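Local coordinates for protein 6-phosphogluconate dehydrogenase (Decarboxylating) (Geobacter metallireducens, PDB 4E21) that probably oxidises and decarboxylates 6-phosphogluconate with NADP, as a 6-phosphogluconate dehydrogenase of the pentose phosphate pathway, at residues V111-N116 / Q120-R125; W86-A91 / V139-G144; C153-G158 / H207-V212; R100-L105 / D127-Q132. All blocks are in the same frame, centred on the assembly; numbering follows the deposited sequence.

Contact 1 (V111-N116 / Q120-R125); sequences VIDGGN and QDDIRR
The carboxylate of D113, at the C-terminal end of strand 110-113, meets one opposite charge, R125, and one like charge, D122, of helix 119-130 through the oxygen OD2. D113 OD2 stands 3.9 Å from R125 NH1, a long salt bridge, and the carboxylate and guanidinium planes are 58° apart. The same OD2 lies 3.9 Å from D122 OD1, so two acidic groups approach each other at about a right angle. S117 steps in where the direct contact is loose: its hydroxyl hydrogen-bonds D113 OD2 and, weakly, R125 NH1.

Farther out, each partner is held by something else. D113 OD1 accepts from G115 N at 3.1 Å in an Asx turn, the N-H arriving from above the carboxylate plane. With CG anti to the backbone nitrogen (chi1 178°), the D113 carboxylate extends to the helix while still reaching back to this turn. D122 turns OD2 to H207 ND1, and R125 gives NE to D95 in a salt bridge, while one face of the R125 guanidinium has D121 CB above it, off toward the rim.

Replacing D113 by an alanine would probably leave the amide of G115 without its side-chain acceptor, the S117 hydroxyl without its carboxylate partner and R125 without its acidic mate on the strand. The contact belongs to the beta-alpha-beta unit of strand 110-113, helix 119-130 and strand 135-142 in the nucleotide-binding domain. Its chemistry implies a buried charge network in which R125, together with the hydroxyl of S117, probably eases the repulsion between D113 and D122.

Contact 2 (W86-A91 / V139-G144); sequences WLMVPA and VGTSGG
W86 and V139 are the closest backbone positions, with CA atoms 9.5 Å apart, because strands 84-87 and 135-142 run parallel but are separated in the sheet by strand 110-113. No backbone bond can span that gap, and the contact is made by side chains reaching over the middle strand.

At the strand end of the pair, the six-membered part of the W86 indole comes up to V139, the two side chains crossing at about a right angle. CG1 of V139 lies 4.1 Å from W86 CZ2, and CG2 of V139 is 4.2 Å from W86 CH2, so both branches of the valine rest against the far corner of the ring. Having CG anti to the backbone nitrogen (chi1 -163°) swings the indole out across the sheet to this point. Two residues farther along each segment, selenomethionine M88 and T141 meet tip to tip: M88 CE is 3.7 Å from T141 CG2 and 4.0 Å from its OG1. The M88 chain bends twice on the way, and its SE lies in the plane of the W86 indole at the ring edge, linking the two halves of the contact.

Helix 167-173 lies against the same patch, F170 touching both W86 and V139, while L154 of strand 153-157 packs on V139 and T141. M88 also touches the residues of the G29-G31-G34 pattern, consistent with the dinucleotide-binding loop of a Rossmann-type fold. Across the contact the chemistry is apolar: no hydrogen bond joins the segments, and cohesion comes from hydrophobic and van der Waals packing over the strand between.

Contact 3 (C153-G158 / H207-V212); sequences CLMIGG and HFVKMV
Apolar packing of M155 against V209 and K210 joins a strand to a helix across the boundary between two parts of the enzyme. Strand 153-157 belongs to the sheet of the Rossmann-type nucleotide-binding domain, where it runs antiparallel to strand 135-142, and the long helix 205-232 leads into the C-terminal helical region of the 6-phosphogluconate dehydrogenase family. The helix comes near enough to the strand that the CA atoms of M155 and K210 are 6.4 Å apart.

Selenomethionine M155 carries the contact and points toward the helix. Its first turn places CG beside the backbone nitrogen and anti to the carbonyl carbon (chi1 -65°), and further bends at chi2 and chi3 carry SE down onto the helix backbone, 3.6 Å from K210 CA and 3.8 Å from K210 N. V209 closes on it crosswise, with CG1 4.0 Å from M155 SE. G157 also lies on the helix-facing side of the strand, where a CB would point toward the helix.

W269 of a neighbouring subunit packs on both M155 and V209, so another chain also contributes to this junction. H207 and K210 turn their polar ends to other partners: H207 NE2 bonds weakly to the V139 carbonyl, and K210 NZ makes weak bonds to N116 and to the T141 carbonyl. The lysine thus has an apolar stem and a polar tip. As its stem passes the selenomethionine, the M155 methyl CE rests 4.1 Å from K210 CD.

Contact 4 (R100-L105 / D127-Q132); sequences RMTPLL and DQMRAQ
The flat group in this contact is the carboxamide of Q132, and the methyl of T102 approaches it from above the amide plane. T102 CG2 is 3.4 Å from Q132 NE2 and 3.7 Å from Q132 CD, with OE1 only slightly farther off, so the methyl rests against the nitrogen side of the group without any hydrogen bond across the segments.

The other branch of T102 meets selenomethionine M129. Its OG1 lies 3.4 Å from M129 SE and equally near M129 CE, against the bent tail that chi2 and chi3 fold toward the neighbouring segment. Because OG1 sits beside the backbone nitrogen (chi1 -68°), the hydroxyl also reaches back to donate a hydrogen bond to the carbonyl oxygen of L98, one turn earlier. L105 completes the apolar side, with CD1 4.3 Å from M129 CE, and V111 of strand 110-113 touches both L105 and M129. The backbone around T102, 3-10 in character from T102 to L104, is tightened by a bond from L105 N to T102 O of 2.9 Å.

With a valine here, the L98 carbonyl would probably be left without its side-chain donor and M129 SE without its polar neighbour. Q132 lies at the exposed margin of the contact, whereas T102 and M129 are buried. Helices 94-101 and 119-130 make successive crossings between parallel strands of the sheet, and the meeting of their C-terminal ends is the side-by-side helix packing found in a layer of a Rossmann-type fold.

In the fold
Contacts 1, 2 and 3 cluster on neighbouring strands of one sheet, each centre about 10 Å from the other two, whereas contact 4 lies at the periphery, its centre about 13 Å from that of contact 1, 20 Å from contact 2 and 22 Å from contact 3. Backbone pairing ties the inner three together: I112 O to L87 N is 2.7 Å, and G140 N to M155 O is 2.8 Å. Contact 4 reaches contact 1 through V111 CG2, 3.7 Å from L105 CD1. Contacts 1 to 3 converge around K210, whose side chain is about 6 Å from a bound methylpentanediol, a molecule that probably comes from the crystallisation liquor but may mark a pocket.

Contact 1 (V111-N116 / Q120-R125)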
loop_
_atom_site.group_PDB
_atom_site.type_symbol
_atom_site.label_atom_id
_atom_site.label_comp_id
_atom_site.label_asym_id
_atom_site.label_seq_id
_atom_site.Cartn_x
_atom_site.Cartn_y
_atom_site.Cartn_z
ATOM N N VAL B 111 -18.051 21.426 30.854
ATOM C CA VAL B 111 -17.793 19.985 30.877
ATOM C C VAL B 111 -16.731 19.653 29.826
ATOM O O VAL B 111 -16.810 20.070 28.668
ATOM C CB VAL B 111 -19.092 19.167 30.621
ATOM C CG1 VAL B 111 -18.817 17.648 30.612
ATOM C CG2 VAL B 111 -20.125 19.490 31.663
ATOM N N ILE B 112 -15.709 18.931 30.242
ATOM C CA ILE B 112 -14.636 18.571 29.343
ATOM C C ILE B 112 -14.644 17.067 29.102
ATOM O O ILE B 112 -14.680 16.297 30.061
ATOM C CB ILE B 112 -13.297 18.989 29.937
ATOM C CG1 ILE B 112 -13.326 20.497 30.218
ATOM C CG2 ILE B 112 -12.122 18.567 29.009
ATOM C CD1 ILE B 112 -12.381 20.916 31.295
ATOM N N ASP B 113 -14.652 16.652 27.838
ATOM C CA ASP B 113 -14.454 15.231 27.504
ATOM C C ASP B 113 -13.022 15.049 27.002
ATOM O O ASP B 113 -12.645 15.535 25.928
ATOM C CB ASP B 113 -15.446 14.769 26.446
ATOM C CG ASP B 113 -15.245 13.312 26.049
ATOM O OD1 ASP B 113 -14.475 12.600 26.718
ATOM O OD2 ASP B 113 -15.875 12.875 25.064
ATOM N N GLY B 114 -12.215 14.390 27.816
ATOM C CA GLY B 114 -10.807 14.243 27.546
ATOM C C GLY B 114 -10.471 12.850 27.065
ATOM O O GLY B 114 -9.311 12.538 26.838
ATOM N N GLY B 115 -11.486 12.014 26.896
ATOM C CA GLY B 115 -11.264 10.646 26.465
ATOM C C GLY B 115 -11.182 10.526 24.955
ATOM O O GLY B 115 -11.021 11.520 24.244
ATOM N N ASN B 116 -11.312 9.295 24.471
ATOM C CA ASN B 116 -11.240 8.989 23.050
ATOM C C ASN B 116 -12.606 8.950 22.378
ATOM O O ASN B 116 -13.058 7.907 21.930
ATOM C CB ASN B 116 -10.531 7.654 22.871
ATOM C CG ASN B 116 -9.127 7.679 23.427
ATOM O OD1 ASN B 116 -8.298 8.480 22.990
ATOM N ND2 ASN B 116 -8.848 6.811 24.402
ATOM N N GLN B 120 -17.282 13.759 15.691
ATOM C CA GLN B 120 -18.672 13.996 15.284
ATOM C C GLN B 120 -19.646 13.928 16.478
ATOM O O GLN B 120 -20.670 14.634 16.500
ATOM C CB GLN B 120 -19.104 13.085 14.134
ATOM C CG GLN B 120 -18.571 13.573 12.781
ATOM C CD GLN B 120 -18.500 12.489 11.687
ATOM O OE1 GLN B 120 -19.262 11.517 11.694
ATOM N NE2 GLN B 120 -17.591 12.677 10.731
ATOM N N ASP B 121 -19.308 13.106 17.472
ATOM C CA ASP B 121 -20.074 13.058 18.706
ATOM C C ASP B 121 -19.875 14.318 19.567
ATOM O O ASP B 121 -20.800 14.732 20.257
ATOM C CB ASP B 121 -19.727 11.817 19.537
ATOM C CG ASP B 121 -20.160 10.519 18.880
ATOM O OD1 ASP B 121 -21.279 10.452 18.329
ATOM O OD2 ASP B 121 -19.380 9.545 18.944
ATOM N N ASP B 122 -18.686 14.918 19.556
ATOM C CA ASP B 122 -18.480 16.180 20.280
ATOM C C ASP B 122 -19.348 17.287 19.701
ATOM O O ASP B 122 -19.900 18.123 20.437
ATOM C CB ASP B 122 -17.031 16.635 20.193
ATOM C CG ASP B 122 -16.067 15.645 20.807
ATOM O OD1 ASP B 122 -16.335 15.119 21.917
ATOM O OD2 ASP B 122 -15.027 15.408 20.176
ATOM N N ILE B 123 -19.445 17.310 18.373
ATOM C CA ILE B 123 -20.279 18.293 17.709
ATOM C C ILE B 123 -21.746 18.202 18.171
ATOM O O ILE B 123 -22.367 19.222 18.493
ATOM C CB ILE B 123 -20.189 18.193 16.191
ATOM C CG1 ILE B 123 -18.788 18.613 15.719
ATOM C CG2 ILE B 123 -21.236 19.092 15.547
ATOM C CD1 ILE B 123 -18.543 18.325 14.258
ATOM N N ARG B 124 -22.287 16.986 18.222
ATOM C CA ARG B 124 -23.663 16.798 18.655
ATOM C C ARG B 124 -23.797 17.140 20.138
ATOM O O ARG B 124 -24.669 17.923 20.540
ATOM C CB ARG B 124 -24.133 15.370 18.401
ATOM C CG ARG B 124 -25.315 14.997 19.272
ATOM C CD ARG B 124 -25.792 13.587 19.058
ATOM N NE ARG B 124 -24.758 12.589 19.315
ATOM C CZ ARG B 124 -24.550 12.013 20.491
ATOM N NH1 ARG B 124 -25.280 12.333 21.548
ATOM N NH2 ARG B 124 -23.604 11.106 20.608
ATOM N N ARG B 125 -22.927 16.546 20.947
ATOM C CA ARG B 125 -22.952 16.770 22.384
ATOM C C ARG B 125 -22.819 18.250 22.734
ATOM O O ARG B 125 -23.480 18.726 23.649
ATOM C CB ARG B 125 -21.850 15.960 23.068
ATOM C CG ARG B 125 -22.174 14.490 23.165
ATOM C CD ARG B 125 -20.967 13.683 23.579
ATOM N NE ARG B 125 -21.236 12.255 23.475
ATOM C CZ ARG B 125 -20.312 11.307 23.296
ATOM N NH1 ARG B 125 -19.021 11.610 23.189
ATOM N NH2 ARG B 125 -20.690 10.038 23.228
#

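Contact 2 (W86-A91 / V139-G144)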
loop_
_atom_site.group_PDB
_atom_site.type_symbol
_atom_site.label_atom_id
_atom_site.label_comp_id
_atom_site.label_asym_id
_atom_site.label_seq_id
_atom_site.Cartn_x
_atom_site.Cartn_y
_atom_site.Cartn_z
ATOM N N TRP B 86 -14.287 17.415 34.359
ATOM C CA TRP B 86 -13.484 16.663 33.393
ATOM C C TRP B 86 -13.913 15.193 33.342
ATOM O O TRP B 86 -14.024 14.541 34.388
ATOM C CB TRP B 86 -12.012 16.768 33.770
ATOM C CG TRP B 86 -11.050 16.409 32.678
ATOM C CD1 TRP B 86 -10.845 15.167 32.136
ATOM C CD2 TRP B 86 -10.127 17.290 32.019
ATOM N NE1 TRP B 86 -9.859 15.226 31.182
ATOM C CE2 TRP B 86 -9.406 16.515 31.085
ATOM C CE3 TRP B 86 -9.854 18.661 32.115
ATOM C CZ2 TRP B 86 -8.432 17.065 30.255
ATOM C CZ3 TRP B 86 -8.883 19.203 31.303
ATOM C CH2 TRP B 86 -8.182 18.407 30.382
ATOM N N LEU B 87 -14.190 14.681 32.139
ATOM C CA LEU B 87 -14.529 13.265 31.960
ATOM C C LEU B 87 -13.334 12.491 31.395
ATOM O O LEU B 87 -12.737 12.907 30.406
ATOM C CB LEU B 87 -15.744 13.078 31.038
ATOM C CG LEU B 87 -17.049 13.846 31.317
ATOM C CD1 LEU B 87 -18.082 13.574 30.239
ATOM C CD2 LEU B 87 -17.642 13.485 32.676
HETATM N N MSE B 88 -12.983 11.385 32.048
HETATM C CA MSE B 88 -12.020 10.410 31.534
HETATM C C MSE B 88 -12.667 9.031 31.627
HETATM O O MSE B 88 -12.118 8.116 32.245
HETATM C CB MSE B 88 -10.706 10.402 32.327
HETATM C CG MSE B 88 -9.705 11.490 31.975
HETATM SE SE MSE B 88 -9.507 11.811 30.049
HETATM C CE MSE B 88 -7.632 12.191 29.961
ATOM N N VAL B 89 -13.847 8.902 31.030
ATOM C CA VAL B 89 -14.546 7.623 30.973
ATOM C C VAL B 89 -14.427 6.992 29.573
ATOM O O VAL B 89 -13.992 7.648 28.624
ATOM C CB VAL B 89 -16.035 7.789 31.358
ATOM C CG1 VAL B 89 -16.153 8.327 32.765
ATOM C CG2 VAL B 89 -16.749 8.721 30.399
ATOM N N PRO B 90 -14.780 5.701 29.450
ATOM C CA PRO B 90 -14.896 5.101 28.120
ATOM C C PRO B 90 -15.801 5.905 27.203
ATOM O O PRO B 90 -16.753 6.541 27.665
ATOM C CB PRO B 90 -15.512 3.733 28.419
ATOM C CG PRO B 90 -14.904 3.363 29.731
ATOM C CD PRO B 90 -14.796 4.675 30.511
ATOM N N ALA B 91 -15.491 5.881 25.911
ATOM C CA ALA B 91 -16.242 6.627 24.916
ATOM C C ALA B 91 -17.714 6.256 24.966
ATOM O O ALA B 91 -18.601 7.096 24.734
ATOM C CB ALA B 91 -15.677 6.358 23.512
ATOM N N VAL B 139 -11.124 17.544 24.621
ATOM C CA VAL B 139 -9.680 17.528 24.745
ATOM C C VAL B 139 -9.142 16.174 24.316
ATOM O O VAL B 139 -9.492 15.146 24.890
ATOM C CB VAL B 139 -9.194 17.883 26.184
ATOM C CG1 VAL B 139 -7.680 17.709 26.305
ATOM C CG2 VAL B 139 -9.571 19.309 26.538
ATOM N N GLY B 140 -8.334 16.172 23.264
ATOM C CA GLY B 140 -7.573 14.997 22.908
ATOM C C GLY B 140 -6.279 15.084 23.682
ATOM O O GLY B 140 -5.551 16.077 23.587
ATOM N N THR B 141 -5.990 14.064 24.477
ATOM C CA THR B 141 -4.781 14.101 25.273
ATOM C C THR B 141 -3.825 13.014 24.798
ATOM O O THR B 141 -4.226 11.894 24.465
ATOM C CB THR B 141 -5.072 14.037 26.805
ATOM O OG1 THR B 141 -4.704 12.764 27.331
ATOM C CG2 THR B 141 -6.539 14.310 27.096
ATOM N N SER B 142 -2.558 13.373 24.681
ATOM C CA SER B 142 -1.560 12.401 24.294
ATOM C C SER B 142 -0.502 12.366 25.388
ATOM O O SER B 142 -0.353 13.329 26.149
ATOM C CB SER B 142 -0.952 12.775 22.946
ATOM O OG SER B 142 0.242 12.029 22.724
ATOM N N GLY B 143 0.236 11.264 25.477
ATOM C CA GLY B 143 1.344 11.192 26.414
ATOM C C GLY B 143 1.195 10.064 27.415
ATOM O O GLY B 143 2.172 9.635 28.010
ATOM N N GLY B 144 -0.032 9.587 27.603
ATOM C CA GLY B 144 -0.282 8.398 28.403
ATOM C C GLY B 144 0.285 8.411 29.816
ATOM O O GLY B 144 0.120 9.379 30.558
#

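Contact 3 (C153-G158 / H207-V212)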
loop_
_atom_site.group_PDB
_atom_site.type_symbol
_atom_site.label_atom_id
_atom_site.label_comp_id
_atom_site.label_asym_id
_atom_site.label_seq_id
_atom_site.Cartn_x
_atom_site.Cartn_y
_atom_site.Cartn_z
ATOM N N CYS B 153 0.366 16.316 26.137
ATOM C CA CYS B 153 0.074 17.161 24.988
ATOM C C CYS B 153 -1.447 17.228 24.857
ATOM O O CYS B 153 -2.103 16.198 24.864
ATOM C CB CYS B 153 0.670 16.565 23.716
ATOM S SG CYS B 153 0.347 17.602 22.299
ATOM N N LEU B 154 -1.990 18.437 24.747
ATOM C CA LEU B 154 -3.444 18.664 24.795
ATOM C C LEU B 154 -3.949 19.386 23.559
ATOM O O LEU B 154 -3.460 20.467 23.194
ATOM C CB LEU B 154 -3.835 19.483 26.026
ATOM C CG LEU B 154 -3.483 18.870 27.377
ATOM C CD1 LEU B 154 -3.997 19.743 28.523
ATOM C CD2 LEU B 154 -4.049 17.477 27.481
HETATM N N MSE B 155 -4.924 18.772 22.913
HETATM C CA MSE B 155 -5.500 19.325 21.709
HETATM C C MSE B 155 -6.971 19.607 22.003
HETATM O O MSE B 155 -7.753 18.692 22.300
HETATM C CB MSE B 155 -5.313 18.338 20.554
HETATM C CG MSE B 155 -3.829 18.120 20.176
HETATM SE SE MSE B 155 -3.520 16.278 19.640
HETATM C CE MSE B 155 -2.768 15.557 21.296
ATOM N N ILE B 156 -7.328 20.891 21.937
ATOM C CA ILE B 156 -8.546 21.403 22.559
ATOM C C ILE B 156 -9.502 22.004 21.539
ATOM O O ILE B 156 -9.101 22.837 20.723
ATOM C CB ILE B 156 -8.183 22.456 23.624
ATOM C CG1 ILE B 156 -7.064 21.923 24.537
ATOM C CG2 ILE B 156 -9.418 22.877 24.423
ATOM C CD1 ILE B 156 -6.322 23.011 25.331
ATOM N N GLY B 157 -10.754 21.549 21.561
ATOM C CA GLY B 157 -11.800 22.137 20.734
ATOM C C GLY B 157 -12.952 22.696 21.570
ATOM O O GLY B 157 -13.259 22.183 22.651
ATOM N N GLY B 158 -13.608 23.737 21.066
ATOM C CA GLY B 158 -14.765 24.307 21.743
ATOM C C GLY B 158 -14.744 25.822 21.767
ATOM O O GLY B 158 -13.893 26.430 21.126
ATOM N N HIS B 207 -10.459 16.658 19.326
ATOM C CA HIS B 207 -10.522 15.224 19.060
ATOM C C HIS B 207 -10.214 14.928 17.597
ATOM O O HIS B 207 -9.684 13.875 17.293
ATOM C CB HIS B 207 -11.877 14.623 19.446
ATOM C CG HIS B 207 -12.045 14.418 20.920
ATOM N ND1 HIS B 207 -13.278 14.306 21.522
ATOM C CD2 HIS B 207 -11.131 14.305 21.913
ATOM C CE1 HIS B 207 -13.121 14.132 22.821
ATOM N NE2 HIS B 207 -11.829 14.131 23.087
ATOM N N PHE B 208 -10.539 15.853 16.699
ATOM C CA PHE B 208 -10.195 15.665 15.292
ATOM C C PHE B 208 -8.667 15.610 15.131
ATOM O O PHE B 208 -8.120 14.715 14.481
ATOM C CB PHE B 208 -10.771 16.775 14.419
ATOM C CG PHE B 208 -10.641 16.511 12.937
ATOM C CD1 PHE B 208 -9.409 16.638 12.297
ATOM C CD2 PHE B 208 -11.748 16.147 12.183
ATOM C CE1 PHE B 208 -9.279 16.391 10.931
ATOM C CE2 PHE B 208 -11.627 15.900 10.808
ATOM C CZ PHE B 208 -10.382 16.024 10.184
ATOM N N VAL B 209 -7.980 16.560 15.743
ATOM C CA VAL B 209 -6.536 16.588 15.652
ATOM C C VAL B 209 -5.886 15.429 16.406
ATOM O O VAL B 209 -4.877 14.892 15.955
ATOM C CB VAL B 209 -5.954 17.947 16.079
ATOM C CG1 VAL B 209 -4.413 17.881 16.114
ATOM C CG2 VAL B 209 -6.429 19.046 15.111
ATOM N N LYS B 210 -6.449 15.027 17.540
ATOM C CA LYS B 210 -5.872 13.909 18.295
ATOM C C LYS B 210 -5.991 12.601 17.497
ATOM O O LYS B 210 -5.094 11.751 17.513
ATOM C CB LYS B 210 -6.552 13.777 19.669
ATOM C CG LYS B 210 -6.434 12.401 20.296
ATOM C CD LYS B 210 -5.069 12.176 20.896
ATOM C CE LYS B 210 -4.840 10.705 21.225
ATOM N NZ LYS B 210 -5.815 10.216 22.222
HETATM N N MSE B 211 -7.119 12.447 16.817
HETATM C CA MSE B 211 -7.374 11.302 15.949
HETATM C C MSE B 211 -6.246 11.118 14.901
HETATM O O MSE B 211 -5.713 10.018 14.730
HETATM C CB MSE B 211 -8.759 11.493 15.298
HETATM C CG MSE B 211 -9.022 10.758 14.015
HETATM SE SE MSE B 211 -10.790 11.174 13.239
HETATM C CE MSE B 211 -10.396 12.839 12.303
ATOM N N VAL B 212 -5.883 12.206 14.230
ATOM C CA VAL B 212 -4.914 12.178 13.147
ATOM C C VAL B 212 -3.508 11.939 13.725
ATOM O O VAL B 212 -2.721 11.189 13.159
ATOM C CB VAL B 212 -4.981 13.485 12.331
ATOM C CG1 VAL B 212 -3.866 13.553 11.260
ATOM C CG2 VAL B 212 -6.367 13.639 11.689
#

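Contact 4 (R100-L105 / D127-Q132)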
loop_
_atom_site.group_PDB
_atom_site.type_symbol
_atom_site.label_atom_id
_atom_site.label_comp_id
_atom_site.label_asym_id
_atom_site.label_seq_id
_atom_site.Cartn_x
_atom_site.Cartn_y
_atom_site.Cartn_z
ATOM N N ARG B 100 -27.220 11.550 32.853
ATOM C CA ARG B 100 -27.290 11.426 34.301
ATOM C C ARG B 100 -26.907 12.695 35.082
ATOM O O ARG B 100 -27.591 13.056 36.040
ATOM C CB ARG B 100 -26.425 10.245 34.778
ATOM C CG ARG B 100 -26.617 9.895 36.247
ATOM C CD ARG B 100 -28.086 9.462 36.535
ATOM N NE ARG B 100 -28.502 9.700 37.920
ATOM C CZ ARG B 100 -28.112 8.969 38.965
ATOM N NH1 ARG B 100 -27.276 7.942 38.803
ATOM N NH2 ARG B 100 -28.553 9.272 40.184
HETATM N N MSE B 101 -25.826 13.373 34.706
HETATM C CA MSE B 101 -25.399 14.504 35.522
HETATM C C MSE B 101 -25.879 15.904 35.089
HETATM O O MSE B 101 -25.921 16.824 35.916
HETATM C CB MSE B 101 -23.892 14.505 35.708
HETATM C CG MSE B 101 -23.181 15.229 34.642
HETATM SE SE MSE B 101 -21.319 15.557 35.074
HETATM C CE MSE B 101 -20.814 15.608 33.202
ATOM N N THR B 102 -26.231 16.069 33.817
ATOM C CA THR B 102 -26.654 17.370 33.302
ATOM C C THR B 102 -27.829 18.042 34.067
ATOM O O THR B 102 -27.820 19.267 34.249
ATOM C CB THR B 102 -26.920 17.307 31.779
ATOM O OG1 THR B 102 -25.676 17.096 31.103
ATOM C CG2 THR B 102 -27.556 18.592 31.260
ATOM N N PRO B 103 -28.826 17.253 34.521
ATOM C CA PRO B 103 -29.915 17.812 35.347
ATOM C C PRO B 103 -29.451 18.432 36.662
ATOM O O PRO B 103 -30.189 19.233 37.228
ATOM C CB PRO B 103 -30.807 16.600 35.628
ATOM C CG PRO B 103 -30.556 15.668 34.449
ATOM C CD PRO B 103 -29.091 15.855 34.125
ATOM N N LEU B 104 -28.262 18.071 37.141
ATOM C CA LEU B 104 -27.693 18.691 38.337
ATOM C C LEU B 104 -26.765 19.853 38.012
ATOM O O LEU B 104 -26.324 20.555 38.913
ATOM C CB LEU B 104 -26.922 17.685 39.201
ATOM C CG LEU B 104 -27.620 16.576 40.009
ATOM C CD1 LEU B 104 -29.121 16.768 40.035
ATOM C CD2 LEU B 104 -27.248 15.179 39.447
ATOM N N LEU B 105 -26.448 20.050 36.737
ATOM C CA LEU B 105 -25.496 21.100 36.362
ATOM C C LEU B 105 -26.242 22.410 36.105
ATOM O O LEU B 105 -27.476 22.450 36.130
ATOM C CB LEU B 105 -24.654 20.703 35.136
ATOM C CG LEU B 105 -23.705 19.501 35.265
ATOM C CD1 LEU B 105 -22.955 19.230 33.958
ATOM C CD2 LEU B 105 -22.720 19.699 36.398
ATOM N N ASP B 127 -23.772 20.778 21.151
ATOM C CA ASP B 127 -25.033 21.433 20.818
ATOM C C ASP B 127 -26.111 21.180 21.849
ATOM O O ASP B 127 -26.864 22.080 22.228
ATOM C CB ASP B 127 -25.539 20.940 19.477
ATOM C CG ASP B 127 -25.069 21.796 18.353
ATOM O OD1 ASP B 127 -24.957 23.023 18.583
ATOM O OD2 ASP B 127 -24.809 21.252 17.251
ATOM N N GLN B 128 -26.197 19.937 22.286
ATOM C CA GLN B 128 -27.142 19.603 23.313
ATOM C C GLN B 128 -26.885 20.409 24.589
ATOM O O GLN B 128 -27.795 21.016 25.135
ATOM C CB GLN B 128 -27.096 18.106 23.574
ATOM C CG GLN B 128 -27.696 17.309 22.436
ATOM C CD GLN B 128 -27.534 15.805 22.647
ATOM O OE1 GLN B 128 -27.083 15.353 23.718
ATOM N NE2 GLN B 128 -27.902 15.017 21.626
HETATM N N MSE B 129 -25.641 20.416 25.046
HETATM C CA MSE B 129 -25.272 21.062 26.289
HETATM C C MSE B 129 -25.453 22.578 26.211
HETATM O O MSE B 129 -25.770 23.212 27.215
HETATM C CB MSE B 129 -23.804 20.749 26.637
HETATM C CG MSE B 129 -23.497 19.280 26.803
HETATM SE SE MSE B 129 -24.497 18.519 28.286
HETATM C CE MSE B 129 -23.347 19.146 29.692
ATOM N N ARG B 130 -25.219 23.160 25.034
ATOM C CA ARG B 130 -25.285 24.605 24.909
ATOM C C ARG B 130 -26.724 25.064 25.110
ATOM O O ARG B 130 -26.977 26.141 25.648
ATOM C CB ARG B 130 -24.774 25.065 23.550
ATOM C CG ARG B 130 -24.667 26.583 23.447
ATOM C CD ARG B 130 -24.288 27.018 22.048
ATOM N NE ARG B 130 -24.983 26.197 21.057
ATOM C CZ ARG B 130 -24.994 26.445 19.750
ATOM N NH1 ARG B 130 -24.354 27.509 19.269
ATOM N NH2 ARG B 130 -25.648 25.632 18.922
ATOM N N ALA B 131 -27.661 24.236 24.670
ATOM C CA ALA B 131 -29.080 24.495 24.872
ATOM C C ALA B 131 -29.411 24.609 26.361
ATOM O O ALA B 131 -30.482 25.049 26.719
ATOM C CB ALA B 131 -29.920 23.397 24.224
ATOM N N GLN B 132 -28.494 24.206 27.232
ATOM C CA GLN B 132 -28.718 24.343 28.672
ATOM C C GLN B 132 -27.708 25.280 29.297
ATOM O O GLN B 132 -27.502 25.263 30.514
ATOM C CB GLN B 132 -28.636 23.000 29.359
ATOM C CG GLN B 132 -29.559 21.980 28.750
ATOM C CD GLN B 132 -29.996 20.949 29.755
ATOM O OE1 GLN B 132 -30.180 21.253 30.940
ATOM N NE2 GLN B 132 -30.152 19.706 29.294
#